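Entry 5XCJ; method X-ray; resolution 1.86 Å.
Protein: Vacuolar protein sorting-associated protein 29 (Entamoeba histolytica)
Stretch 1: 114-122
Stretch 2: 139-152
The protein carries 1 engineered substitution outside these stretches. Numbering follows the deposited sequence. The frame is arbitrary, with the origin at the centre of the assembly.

Stretch 1 (114-122) GHTHKLETK
Stretch 2, residues 139-152: YSPLVDNPVPSFML

How does the contact begin at His-115 and Thr-116? His-115 (phi/psi 74/-51, t) sits at the middle of a gamma turn closed by Thr-116 N donating to Gly-114 O (2.8 Å). His-115 CD2 lies 3.8 Å from Leu-142 CD1. Water 1 donates to His-115 O (2.5 Å) and hydrogen-bonds Ser-140 OG (2.7 Å). Thr-116 (-64/-26, p) lies 6.2 Å from Leu-142, CA to CA; Thr-116 O sits 3.1 Å from Val-143 CG2.

What does His-117 meet? Left-handed (66/24), it points toward Ser-140 (-142/138), CA to CA 6.4 Å, as an m rotamer, with His-117 ND1 3.4 Å from Ser-140 CB. Ser-140 OG lies over one ring face and accepts from Leu-142 N (3.2 Å).

How is the gap beyond bridged? No direct hydrogen bond crosses, so waters join the polar groups: water 3 donates to His-117 O (3.1 Å) and accepts from Lys-118 NZ (2.9 Å) and Val-147 N (3.1 Å). Lys-118 is extended (-132/120).

What do Leu-119 and the Met-151 methyl pack against? Leu-119 (-68/133; t, t) points toward Ser-149, CA to CA 6.5 Å, where strand 149-152 begins. Leu-119 CG lies 3.9 Å from Met-151 CE. Met-151 (-129/148; m, t, t) extends CE to Glu-120 O (3.2 Å) and Thr-121 OG1 (3.1 Å). Glu-120 points away; Thr-121 (m) points toward.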

# COMPACT_ATOMS: atom_id res chain seq x y z
N GLY A 114 1.96 4.25 3.86
CA GLY A 114 0.74 3.90 4.55
C GLY A 114 0.58 4.83 5.73
O GLY A 114 0.50 6.04 5.53
N HIS A 115 0.45 4.25 6.92
CA HIS A 115 0.34 4.98 8.19
C HIS A 115 -0.98 5.70 8.49
O HIS A 115 -1.53 5.56 9.57
CB HIS A 115 1.51 5.94 8.36
CG HIS A 115 1.56 6.59 9.71
ND1 HIS A 115 2.15 5.99 10.79
CD2 HIS A 115 1.07 7.77 10.14
CE1 HIS A 115 2.03 6.78 11.85
NE2 HIS A 115 1.39 7.87 11.48
N THR A 116 -1.43 6.50 7.54
CA THR A 116 -2.64 7.29 7.68
C THR A 116 -3.94 6.50 7.83
O THR A 116 -4.92 7.02 8.32
CB THR A 116 -2.80 8.28 6.51
OG1 THR A 116 -3.08 7.55 5.31
CG2 THR A 116 -1.54 9.08 6.32
N HIS A 117 -3.93 5.28 7.30
CA HIS A 117 -5.10 4.39 7.27
C HIS A 117 -6.23 4.93 6.39
O HIS A 117 -7.39 4.60 6.57
CB HIS A 117 -5.59 4.04 8.68
CG HIS A 117 -4.70 3.07 9.40
ND1 HIS A 117 -5.17 2.16 10.31
CD2 HIS A 117 -3.36 2.89 9.34
CE1 HIS A 117 -4.16 1.45 10.78
NE2 HIS A 117 -3.05 1.88 10.21
N LYS A 118 -5.86 5.77 5.43
CA LYS A 118 -6.81 6.33 4.49
C LYS A 118 -6.24 6.19 3.09
O LYS A 118 -5.16 6.70 2.80
CB LYS A 118 -7.12 7.80 4.79
CG LYS A 118 -8.29 8.33 3.99
CD LYS A 118 -9.32 7.23 3.75
CE LYS A 118 -10.75 7.76 3.84
NZ LYS A 118 -11.58 6.96 4.78
N LEU A 119 -6.94 5.46 2.24
CA LEU A 119 -6.48 5.26 0.89
C LEU A 119 -6.52 6.58 0.14
O LEU A 119 -7.50 7.31 0.23
CB LEU A 119 -7.35 4.23 0.17
CG LEU A 119 -7.04 3.95 -1.30
CD1 LEU A 119 -7.44 2.54 -1.66
CD2 LEU A 119 -7.74 4.96 -2.20
N GLU A 120 -5.44 6.90 -0.56
CA GLU A 120 -5.41 8.13 -1.35
C GLU A 120 -4.52 8.00 -2.57
O GLU A 120 -3.45 7.41 -2.51
CB GLU A 120 -4.95 9.30 -0.48
CG GLU A 120 -5.07 10.66 -1.15
CD GLU A 120 -4.52 11.78 -0.29
OE1 GLU A 120 -5.31 12.42 0.44
OE2 GLU A 120 -3.30 12.01 -0.33
N THR A 121 -4.97 8.58 -3.68
CA THR A 121 -4.19 8.63 -4.89
C THR A 121 -4.00 10.10 -5.23
O THR A 121 -4.97 10.81 -5.40
CB THR A 121 -4.89 7.93 -6.06
OG1 THR A 121 -4.95 6.52 -5.82
CG2 THR A 121 -4.15 8.20 -7.35
N LYS A 122 -2.76 10.56 -5.28
CA LYS A 122 -2.50 11.96 -5.60
C LYS A 122 -1.31 12.16 -6.53
O LYS A 122 -0.29 11.51 -6.39
CB LYS A 122 -2.31 12.76 -4.31
CG LYS A 122 -2.96 14.13 -4.33
CD LYS A 122 -2.82 14.85 -3.00
CE LYS A 122 -1.37 14.93 -2.56
NZ LYS A 122 -1.25 15.31 -1.13
N TYR A 139 -7.87 0.15 13.25
CA TYR A 139 -7.98 1.38 14.01
C TYR A 139 -6.80 2.33 13.80
O TYR A 139 -5.65 1.90 13.76
CB TYR A 139 -8.12 1.03 15.51
CG TYR A 139 -7.79 2.18 16.43
CD1 TYR A 139 -8.74 3.12 16.77
CD2 TYR A 139 -6.50 2.36 16.91
CE1 TYR A 139 -8.44 4.19 17.58
CE2 TYR A 139 -6.19 3.43 17.73
CZ TYR A 139 -7.16 4.34 18.06
OH TYR A 139 -6.86 5.40 18.86
N SER A 140 -7.10 3.61 13.68
CA SER A 140 -6.07 4.62 13.57
C SER A 140 -6.50 5.86 14.34
O SER A 140 -7.66 6.26 14.27
CB SER A 140 -5.80 4.97 12.11
OG SER A 140 -4.86 6.02 12.01
N PRO A 141 -5.57 6.46 15.06
CA PRO A 141 -5.84 7.71 15.78
C PRO A 141 -6.18 8.81 14.76
O PRO A 141 -6.92 9.73 15.06
CB PRO A 141 -4.52 8.00 16.51
CG PRO A 141 -3.51 7.08 15.93
CD PRO A 141 -4.26 5.89 15.41
N LEU A 142 -5.57 8.70 13.59
CA LEU A 142 -5.75 9.64 12.48
C LEU A 142 -7.14 9.68 11.82
O LEU A 142 -7.60 10.74 11.42
CB LEU A 142 -4.66 9.43 11.44
CG LEU A 142 -3.24 9.50 12.01
CD1 LEU A 142 -2.20 9.61 10.92
CD2 LEU A 142 -3.12 10.64 13.00
N VAL A 143 -7.77 8.52 11.68
CA VAL A 143 -9.08 8.41 11.03
C VAL A 143 -10.17 7.89 11.97
O VAL A 143 -9.98 6.91 12.68
CB VAL A 143 -9.00 7.47 9.82
CG1 VAL A 143 -10.32 7.41 9.08
CG2 VAL A 143 -7.88 7.89 8.88
N ASP A 144 -11.31 8.59 12.00
CA ASP A 144 -12.43 8.17 12.84
C ASP A 144 -13.09 6.87 12.40
O ASP A 144 -13.46 6.05 13.23
CB ASP A 144 -13.48 9.27 12.93
CG ASP A 144 -14.29 9.19 14.21
OD1 ASP A 144 -13.97 8.35 15.07
OD2 ASP A 144 -15.26 9.97 14.35
N ASN A 145 -13.29 6.71 11.10
CA ASN A 145 -13.92 5.51 10.58
C ASN A 145 -13.20 4.90 9.38
O ASN A 145 -13.65 5.02 8.25
CB ASN A 145 -15.38 5.79 10.23
CG ASN A 145 -16.23 4.53 10.28
OD1 ASN A 145 -15.81 3.47 9.83
ND2 ASN A 145 -17.42 4.65 10.84
N PRO A 146 -12.07 4.24 9.64
CA PRO A 146 -11.30 3.61 8.56
C PRO A 146 -12.08 2.48 7.92
O PRO A 146 -12.84 1.80 8.60
CB PRO A 146 -10.08 3.06 9.29
CG PRO A 146 -10.51 2.87 10.70
CD PRO A 146 -11.55 3.92 10.97
N VAL A 147 -11.89 2.27 6.63
CA VAL A 147 -12.57 1.20 5.90
C VAL A 147 -11.51 0.34 5.21
O VAL A 147 -10.48 0.86 4.80
CB VAL A 147 -13.54 1.73 4.84
CG1 VAL A 147 -14.74 2.39 5.49
CG2 VAL A 147 -12.83 2.69 3.89
N PRO A 148 -11.77 -0.95 5.07
CA PRO A 148 -10.78 -1.82 4.44
C PRO A 148 -10.52 -1.33 3.03
O PRO A 148 -11.46 -1.02 2.30
CB PRO A 148 -11.46 -3.18 4.42
CG PRO A 148 -12.39 -3.14 5.58
CD PRO A 148 -12.88 -1.73 5.66
N SER A 149 -9.25 -1.22 2.67
CA SER A 149 -8.86 -0.73 1.37
C SER A 149 -7.56 -1.31 0.85
O SER A 149 -6.72 -1.75 1.62
CB SER A 149 -8.72 0.79 1.42
OG SER A 149 -9.99 1.39 1.51
N PHE A 150 -7.43 -1.31 -0.47
CA PHE A 150 -6.22 -1.74 -1.16
C PHE A 150 -6.19 -1.18 -2.58
O PHE A 150 -7.19 -0.66 -3.07
CB PHE A 150 -5.99 -3.25 -1.12
CG PHE A 150 -6.88 -4.03 -2.04
CD1 PHE A 150 -6.54 -4.20 -3.36
CD2 PHE A 150 -8.05 -4.59 -1.57
CE1 PHE A 150 -7.35 -4.92 -4.21
CE2 PHE A 150 -8.87 -5.30 -2.41
CZ PHE A 150 -8.52 -5.47 -3.73
N MET A 151 -5.04 -1.27 -3.23
CA MET A 151 -4.88 -0.77 -4.58
C MET A 151 -4.28 -1.81 -5.51
O MET A 151 -3.49 -2.64 -5.09
CB MET A 151 -3.93 0.42 -4.60
CG MET A 151 -4.48 1.74 -4.10
SD MET A 151 -3.18 2.99 -4.24
CE MET A 151 -4.06 4.46 -3.72
N LEU A 152 -4.67 -1.75 -6.78
CA LEU A 152 -4.11 -2.60 -7.80
C LEU A 152 -3.60 -1.67 -8.88
O LEU A 152 -4.34 -0.80 -9.33
CB LEU A 152 -5.14 -3.56 -8.37
CG LEU A 152 -5.43 -4.79 -7.51
CD1 LEU A 152 -6.47 -5.66 -8.19
CD2 LEU A 152 -4.15 -5.55 -7.26
O HOH W 1 -2.26 5.44 11.92
O HOH W 2 -7.93 2.00 5.39
O HOH W 3 -10.18 4.42 5.20
O HOH W 4 -9.12 3.51 3.01